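Local coordinates for protein L-threonine-O-3-phosphate decarboxylase (Porphyromonas gingivalis, PDB 3FKD) that probably binds pyridoxal 5'-phosphate and belongs to the class I and II aminotransferase family, named for decarboxylating L-threonine O-3-phosphate, at residues W25-L33 with Q245-W253; C136-R144 with H273-L281. All coordinates share one frame; numbering follows the deposited sequence.

Contact 1. Residues W25-L33 with Q245-W253; sequences WTDGDKDHL and QFTLPIRKW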
# COMPACT_ATOMS: atom_id res chain seq x y z
N TRP A 25 -10.80 14.46 10.11
CA TRP A 25 -11.50 14.55 11.39
C TRP A 25 -10.69 13.94 12.54
O TRP A 25 -10.56 12.73 12.66
CB TRP A 25 -12.92 13.96 11.32
CG TRP A 25 -13.55 13.79 12.67
CD1 TRP A 25 -13.91 12.61 13.26
CD2 TRP A 25 -13.88 14.82 13.62
NE1 TRP A 25 -14.45 12.84 14.49
CE2 TRP A 25 -14.45 14.18 14.75
CE3 TRP A 25 -13.77 16.22 13.61
CZ2 TRP A 25 -14.89 14.89 15.88
CZ3 TRP A 25 -14.22 16.93 14.74
CH2 TRP A 25 -14.77 16.26 15.86
N THR A 26 -10.18 14.80 13.41
CA THR A 26 -9.14 14.43 14.38
C THR A 26 -9.61 14.20 15.83
O THR A 26 -8.92 13.57 16.63
CB THR A 26 -8.00 15.46 14.27
OG1 THR A 26 -7.00 14.95 13.37
CG2 THR A 26 -7.40 15.81 15.59
N ASP A 27 -10.79 14.70 16.16
CA ASP A 27 -11.27 14.71 17.53
C ASP A 27 -12.15 13.50 17.86
O ASP A 27 -12.82 13.51 18.88
CB ASP A 27 -12.03 16.02 17.82
CG ASP A 27 -11.28 16.94 18.78
OD1 ASP A 27 -10.06 16.78 18.89
OD2 ASP A 27 -11.90 17.83 19.43
N GLY A 28 -12.15 12.47 17.02
CA GLY A 28 -12.93 11.28 17.26
C GLY A 28 -12.51 10.55 18.54
O GLY A 28 -11.42 10.76 19.03
N ASP A 29 -13.40 9.71 19.09
CA ASP A 29 -13.01 8.82 20.20
C ASP A 29 -12.30 7.56 19.67
O ASP A 29 -12.91 6.72 19.00
CB ASP A 29 -14.22 8.42 21.03
CG ASP A 29 -13.82 7.76 22.34
OD1 ASP A 29 -12.65 7.31 22.48
OD2 ASP A 29 -14.71 7.71 23.24
N LYS A 30 -11.01 7.44 19.99
CA LYS A 30 -10.19 6.43 19.36
C LYS A 30 -9.61 5.49 20.36
O LYS A 30 -8.82 4.61 19.98
CB LYS A 30 -9.03 7.08 18.59
CG LYS A 30 -9.29 7.29 17.11
CD LYS A 30 -8.58 8.57 16.63
CE LYS A 30 -8.68 8.71 15.12
NZ LYS A 30 -8.69 7.34 14.50
N ASP A 31 -9.96 5.67 21.63
CA ASP A 31 -9.43 4.80 22.69
C ASP A 31 -9.83 3.37 22.36
O ASP A 31 -9.00 2.46 22.45
CB ASP A 31 -9.94 5.18 24.11
CG ASP A 31 -9.55 6.62 24.53
OD1 ASP A 31 -8.44 7.11 24.16
OD2 ASP A 31 -10.37 7.25 25.25
N HIS A 32 -11.08 3.18 21.96
CA HIS A 32 -11.57 1.83 21.77
C HIS A 32 -11.16 1.17 20.45
O HIS A 32 -10.87 -0.03 20.44
CB HIS A 32 -13.06 1.76 22.05
CG HIS A 32 -13.36 2.09 23.46
ND1 HIS A 32 -13.67 3.37 23.88
CD2 HIS A 32 -13.28 1.33 24.58
CE1 HIS A 32 -13.81 3.37 25.20
NE2 HIS A 32 -13.59 2.14 25.64
N LEU A 33 -11.10 1.93 19.38
CA LEU A 33 -10.46 1.42 18.21
C LEU A 33 -9.03 1.00 18.58
O LEU A 33 -8.58 -0.09 18.25
CB LEU A 33 -10.46 2.47 17.09
CG LEU A 33 -9.52 2.17 15.92
CD1 LEU A 33 -9.87 0.84 15.29
CD2 LEU A 33 -9.58 3.26 14.88
N GLN A 245 -20.39 4.45 17.45
CA GLN A 245 -19.15 4.90 18.07
C GLN A 245 -18.31 5.79 17.13
O GLN A 245 -17.56 6.66 17.56
CB GLN A 245 -18.35 3.70 18.50
CG GLN A 245 -17.08 4.03 19.19
CD GLN A 245 -16.38 2.80 19.69
OE1 GLN A 245 -16.99 1.72 19.80
NE2 GLN A 245 -15.11 2.95 20.00
N PHE A 246 -18.45 5.56 15.84
CA PHE A 246 -17.57 6.26 14.94
C PHE A 246 -18.30 7.29 14.11
O PHE A 246 -17.75 7.83 13.18
CB PHE A 246 -16.73 5.27 14.11
CG PHE A 246 -15.77 4.48 14.95
CD1 PHE A 246 -14.60 5.06 15.41
CD2 PHE A 246 -16.06 3.16 15.32
CE1 PHE A 246 -13.72 4.33 16.20
CE2 PHE A 246 -15.19 2.45 16.10
CZ PHE A 246 -14.01 3.03 16.53
N THR A 247 -19.55 7.54 14.48
CA THR A 247 -20.34 8.62 13.89
C THR A 247 -19.76 10.00 14.23
O THR A 247 -19.35 10.27 15.36
CB THR A 247 -21.77 8.53 14.40
OG1 THR A 247 -22.39 7.39 13.78
CG2 THR A 247 -22.56 9.84 14.11
N LEU A 248 -19.72 10.87 13.24
CA LEU A 248 -18.98 12.12 13.37
C LEU A 248 -19.92 13.24 13.78
O LEU A 248 -21.02 13.34 13.23
CB LEU A 248 -18.33 12.42 12.01
CG LEU A 248 -17.26 13.47 11.78
CD1 LEU A 248 -16.94 13.36 10.31
CD2 LEU A 248 -17.74 14.89 12.14
N PRO A 249 -19.52 14.10 14.73
CA PRO A 249 -20.45 15.16 15.15
C PRO A 249 -20.45 16.30 14.15
O PRO A 249 -19.82 17.33 14.40
CB PRO A 249 -19.86 15.65 16.49
CG PRO A 249 -18.47 15.09 16.57
CD PRO A 249 -18.18 14.30 15.30
N ILE A 250 -21.15 16.11 13.03
CA ILE A 250 -21.06 17.04 11.93
C ILE A 250 -21.81 18.36 12.14
O ILE A 250 -21.36 19.38 11.63
CB ILE A 250 -21.45 16.40 10.58
CG1 ILE A 250 -21.07 17.35 9.43
CG2 ILE A 250 -22.92 16.06 10.54
CD1 ILE A 250 -19.65 17.82 9.47
N ARG A 251 -22.92 18.37 12.88
CA ARG A 251 -23.63 19.63 13.10
C ARG A 251 -22.79 20.54 13.96
O ARG A 251 -22.55 21.70 13.63
CB ARG A 251 -25.00 19.44 13.75
CG ARG A 251 -25.98 18.79 12.83
CD ARG A 251 -27.39 19.31 13.02
NE ARG A 251 -28.12 19.23 11.76
CZ ARG A 251 -28.42 18.09 11.13
NH1 ARG A 251 -28.07 16.91 11.66
NH2 ARG A 251 -29.08 18.13 9.97
N LYS A 252 -22.28 19.99 15.05
CA LYS A 252 -21.46 20.78 15.93
C LYS A 252 -20.15 21.29 15.24
O LYS A 252 -19.72 22.43 15.44
CB LYS A 252 -21.26 19.97 17.21
CG LYS A 252 -20.05 20.31 18.02
CD LYS A 252 -18.87 19.40 17.64
CE LYS A 252 -17.88 19.40 18.78
NZ LYS A 252 -18.64 19.53 20.11
N TRP A 253 -19.54 20.47 14.41
CA TRP A 253 -18.37 20.92 13.66
C TRP A 253 -18.69 22.03 12.63
O TRP A 253 -17.95 23.00 12.49
CB TRP A 253 -17.77 19.72 12.92
CG TRP A 253 -16.32 19.87 12.55
CD1 TRP A 253 -15.43 20.81 13.01
CD2 TRP A 253 -15.58 19.00 11.69
NE1 TRP A 253 -14.19 20.60 12.46
CE2 TRP A 253 -14.25 19.47 11.66
CE3 TRP A 253 -15.90 17.84 10.96
CZ2 TRP A 253 -13.25 18.84 10.92
CZ3 TRP A 253 -14.92 17.23 10.21
CH2 TRP A 253 -13.60 17.73 10.19
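W25 and W253 both carry CG anti to their own backbone N (chi1 168° and -157°), which sends their indoles toward each other from the two segments. The W25 six-membered ring comes edge-first at the face of W253, with centroids 4.7 Å apart and planes at 55°; the atom that does the touching is W25 CE3, 3.7 Å from W253 CZ3. Over one face of W25 sits L248, its CG 3.8 Å from the centroid of the five-membered ring, a CH-pi contact. The backbone nitrogens of D27 and G28 lie over the opposite face, so the indole is sandwiched. P249 closes on it obliquely, CD 3.4 Å from W25 CZ2, and this same proline is the N-cap of helix 250-266 and the centre of an inverse gamma turn. In this aminotransferase-like fold the loop leading into helix 31-39 is thus packed against the connection from helix 230-241 to helix 250-266. W253 is kept from turning by its NE1, which donates to T322 O. Further along, F246 puts CZ 3.6 Å from L33 CB, while L33 also packs on A235 and F238 of helix 230-241. Q245, extended beyond CG, brings NE2 against H32 CB (3.1 Å), the amide plane nearly perpendicular to the imidazole. At the start of helix 31-39, D29 OD1 accepts from D31 N at 3.3 Å, a capping bond.

Contact 2. Residues C136-R144 with H273-L281; sequences CNPNNPDGR and HPSGTTFFL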
# COMPACT_ATOMS: atom_id res chain seq x y z
N CYS A 136 -15.28 15.51 -6.33
CA CYS A 136 -15.20 15.19 -4.93
C CYS A 136 -16.19 16.11 -4.26
O CYS A 136 -16.19 17.31 -4.48
CB CYS A 136 -13.77 15.35 -4.41
SG CYS A 136 -13.55 15.22 -2.64
N ASN A 137 -17.06 15.52 -3.46
CA ASN A 137 -18.18 16.24 -2.93
C ASN A 137 -18.39 15.88 -1.46
O ASN A 137 -18.69 14.72 -1.16
CB ASN A 137 -19.41 15.92 -3.79
CG ASN A 137 -20.64 16.67 -3.34
OD1 ASN A 137 -20.55 17.83 -3.04
ND2 ASN A 137 -21.77 16.00 -3.26
N PRO A 138 -18.22 16.85 -0.53
CA PRO A 138 -17.77 18.24 -0.75
C PRO A 138 -16.30 18.25 -1.14
O PRO A 138 -15.55 17.40 -0.68
CB PRO A 138 -17.94 18.89 0.62
CG PRO A 138 -17.88 17.81 1.56
CD PRO A 138 -18.55 16.64 0.88
N ASN A 139 -15.90 19.21 -1.95
CA ASN A 139 -14.56 19.26 -2.54
C ASN A 139 -13.44 19.74 -1.62
O ASN A 139 -13.63 20.65 -0.86
CB ASN A 139 -14.61 20.12 -3.81
CG ASN A 139 -13.34 20.03 -4.62
OD1 ASN A 139 -12.89 18.94 -4.99
ND2 ASN A 139 -12.75 21.18 -4.91
N ASN A 140 -12.29 19.10 -1.72
CA ASN A 140 -11.01 19.54 -1.15
C ASN A 140 -10.31 20.35 -2.25
O ASN A 140 -10.06 19.82 -3.30
CB ASN A 140 -10.21 18.25 -0.82
CG ASN A 140 -8.75 18.49 -0.48
OD1 ASN A 140 -8.36 19.54 0.03
ND2 ASN A 140 -7.93 17.47 -0.71
N PRO A 141 -9.96 21.64 -2.01
CA PRO A 141 -9.90 22.39 -0.75
C PRO A 141 -11.07 23.36 -0.58
O PRO A 141 -11.19 23.95 0.48
CB PRO A 141 -8.62 23.21 -0.95
CG PRO A 141 -8.38 23.27 -2.48
CD PRO A 141 -9.53 22.52 -3.11
N ASP A 142 -11.87 23.50 -1.63
CA ASP A 142 -12.96 24.47 -1.81
C ASP A 142 -14.12 24.35 -0.85
O ASP A 142 -14.75 25.34 -0.49
CB ASP A 142 -13.61 24.18 -3.16
CG ASP A 142 -13.22 25.14 -4.16
OD1 ASP A 142 -12.60 26.13 -3.72
OD2 ASP A 142 -13.50 24.93 -5.35
N GLY A 143 -14.49 23.10 -0.59
CA GLY A 143 -15.72 22.78 0.10
C GLY A 143 -16.90 22.88 -0.84
O GLY A 143 -18.04 22.95 -0.39
N ARG A 144 -16.65 22.94 -2.14
CA ARG A 144 -17.75 23.07 -3.09
C ARG A 144 -18.63 21.85 -2.94
O ARG A 144 -18.15 20.75 -2.86
CB ARG A 144 -17.22 23.20 -4.51
CG ARG A 144 -18.29 23.47 -5.54
CD ARG A 144 -18.89 22.20 -6.17
NE ARG A 144 -17.95 21.08 -6.30
CZ ARG A 144 -17.24 20.78 -7.39
NH1 ARG A 144 -17.36 21.54 -8.48
NH2 ARG A 144 -16.41 19.72 -7.39
N HIS A 273 -13.25 32.25 1.30
CA HIS A 273 -14.09 31.67 0.24
C HIS A 273 -15.23 30.84 0.83
O HIS A 273 -14.99 29.95 1.65
CB HIS A 273 -13.24 30.83 -0.72
CG HIS A 273 -13.99 30.38 -1.94
ND1 HIS A 273 -15.00 29.45 -1.89
CD2 HIS A 273 -13.87 30.75 -3.24
CE1 HIS A 273 -15.48 29.27 -3.11
NE2 HIS A 273 -14.81 30.04 -3.95
N PRO A 274 -16.49 31.11 0.43
CA PRO A 274 -17.62 30.33 0.97
C PRO A 274 -17.40 28.82 0.91
O PRO A 274 -16.80 28.33 -0.05
CB PRO A 274 -18.78 30.73 0.05
CG PRO A 274 -18.49 32.18 -0.21
CD PRO A 274 -16.97 32.24 -0.39
N SER A 275 -17.89 28.10 1.92
CA SER A 275 -17.67 26.67 1.96
C SER A 275 -18.86 25.85 2.39
O SER A 275 -19.55 26.23 3.29
CB SER A 275 -16.51 26.37 2.91
OG SER A 275 -16.18 24.99 2.84
N GLY A 276 -19.06 24.67 1.81
CA GLY A 276 -20.12 23.81 2.31
C GLY A 276 -19.72 22.73 3.33
O GLY A 276 -20.49 21.81 3.59
N THR A 277 -18.53 22.82 3.90
CA THR A 277 -18.10 21.80 4.84
C THR A 277 -17.18 22.40 5.89
O THR A 277 -17.08 23.60 5.98
CB THR A 277 -17.44 20.59 4.12
OG1 THR A 277 -17.35 19.50 5.02
CG2 THR A 277 -16.02 20.92 3.63
N THR A 278 -16.48 21.56 6.65
CA THR A 278 -15.75 22.04 7.83
C THR A 278 -14.30 22.49 7.61
O THR A 278 -13.60 22.89 8.54
CB THR A 278 -15.78 21.00 8.92
OG1 THR A 278 -15.22 19.82 8.39
CG2 THR A 278 -17.19 20.67 9.31
N PHE A 279 -13.84 22.43 6.37
CA PHE A 279 -12.62 23.14 6.01
C PHE A 279 -12.94 24.11 4.86
O PHE A 279 -13.98 23.98 4.22
CB PHE A 279 -11.53 22.15 5.60
CG PHE A 279 -11.96 21.20 4.53
CD1 PHE A 279 -11.89 21.56 3.21
CD2 PHE A 279 -12.46 19.95 4.87
CE1 PHE A 279 -12.32 20.70 2.23
CE2 PHE A 279 -12.88 19.07 3.90
CZ PHE A 279 -12.81 19.42 2.59
N PHE A 280 -12.04 25.04 4.58
CA PHE A 280 -12.32 26.15 3.64
C PHE A 280 -11.03 26.85 3.19
O PHE A 280 -10.01 26.78 3.85
CB PHE A 280 -13.29 27.19 4.31
CG PHE A 280 -12.82 27.66 5.65
CD1 PHE A 280 -11.87 28.67 5.76
CD2 PHE A 280 -13.26 27.03 6.81
CE1 PHE A 280 -11.41 29.07 6.98
CE2 PHE A 280 -12.78 27.42 8.03
CZ PHE A 280 -11.86 28.47 8.12
N LEU A 281 -11.09 27.54 2.07
CA LEU A 281 -10.01 28.41 1.62
C LEU A 281 -10.11 29.85 2.25
O LEU A 281 -11.19 30.46 2.33
CB LEU A 281 -10.04 28.46 0.09
CG LEU A 281 -9.15 27.65 -0.87
CD1 LEU A 281 -8.35 26.51 -0.29
CD2 LEU A 281 -9.97 27.16 -2.04
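F279 lies edge-on to the 136-144 loop: P141 O sits in the plane of its ring, 3.7 Å from CD1, and N139 O is also near that plane, 3.4 Å from CE1. With CG between the backbone N and the carbonyl carbon (chi1 53°), the phenyl folds back under T277, whose CG2 stands 3.6 Å above the ring centre; Y169 adds an edge-to-face contact. T277 in turn crosses P138 at about a right angle, CB to CG, and gives its hydroxyl to F172 O. L281 straddles the next turn with its two methyl branches, CD1 3.4 Å from P141 CB and CD2 3.3 Å from D142 OD1, while OD2 of that carboxylate is hydrogen-bonded to S118 OG. G143, at positive phi, passes its CA 3.6 Å from S275 OG. That hydroxyl donates to F279 O at 2.8 Å, fixing the bend, and G276 N bonds G143 O at 3.0 Å, the donor tilted 35° from the carbonyl plane. Cis peptides precede both P138 and P141, and the Asn-Pro-Asn-Asn-Pro-Asp-Gly run they shape matches the Asn-Pro-containing loop of class I and II aminotransferases, which in relatives borders the pyridoxal phosphate site.

In the fold
Contacts 1 and 2 have centres 20 Å apart, yet they meet directly: W253 CZ3 of contact 1 lies 3.2 Å from T278 OG1 of contact 2, and I250 CD1 packs 3.8 Å from T278 CG2. Two residues outside the segments tie them further. T322 receives the W253 indole N-H and pairs through its backbone with T278, while F172 sets its ring against W253 and offers its carbonyl to T277. Contact 2 is the more central, about 10 Å from the chain centre against about 16 Å for contact 1. Its N140 makes a weak hydrogen bond to R319, and as in relatives the 136-144 loop probably borders the pyridoxal phosphate site.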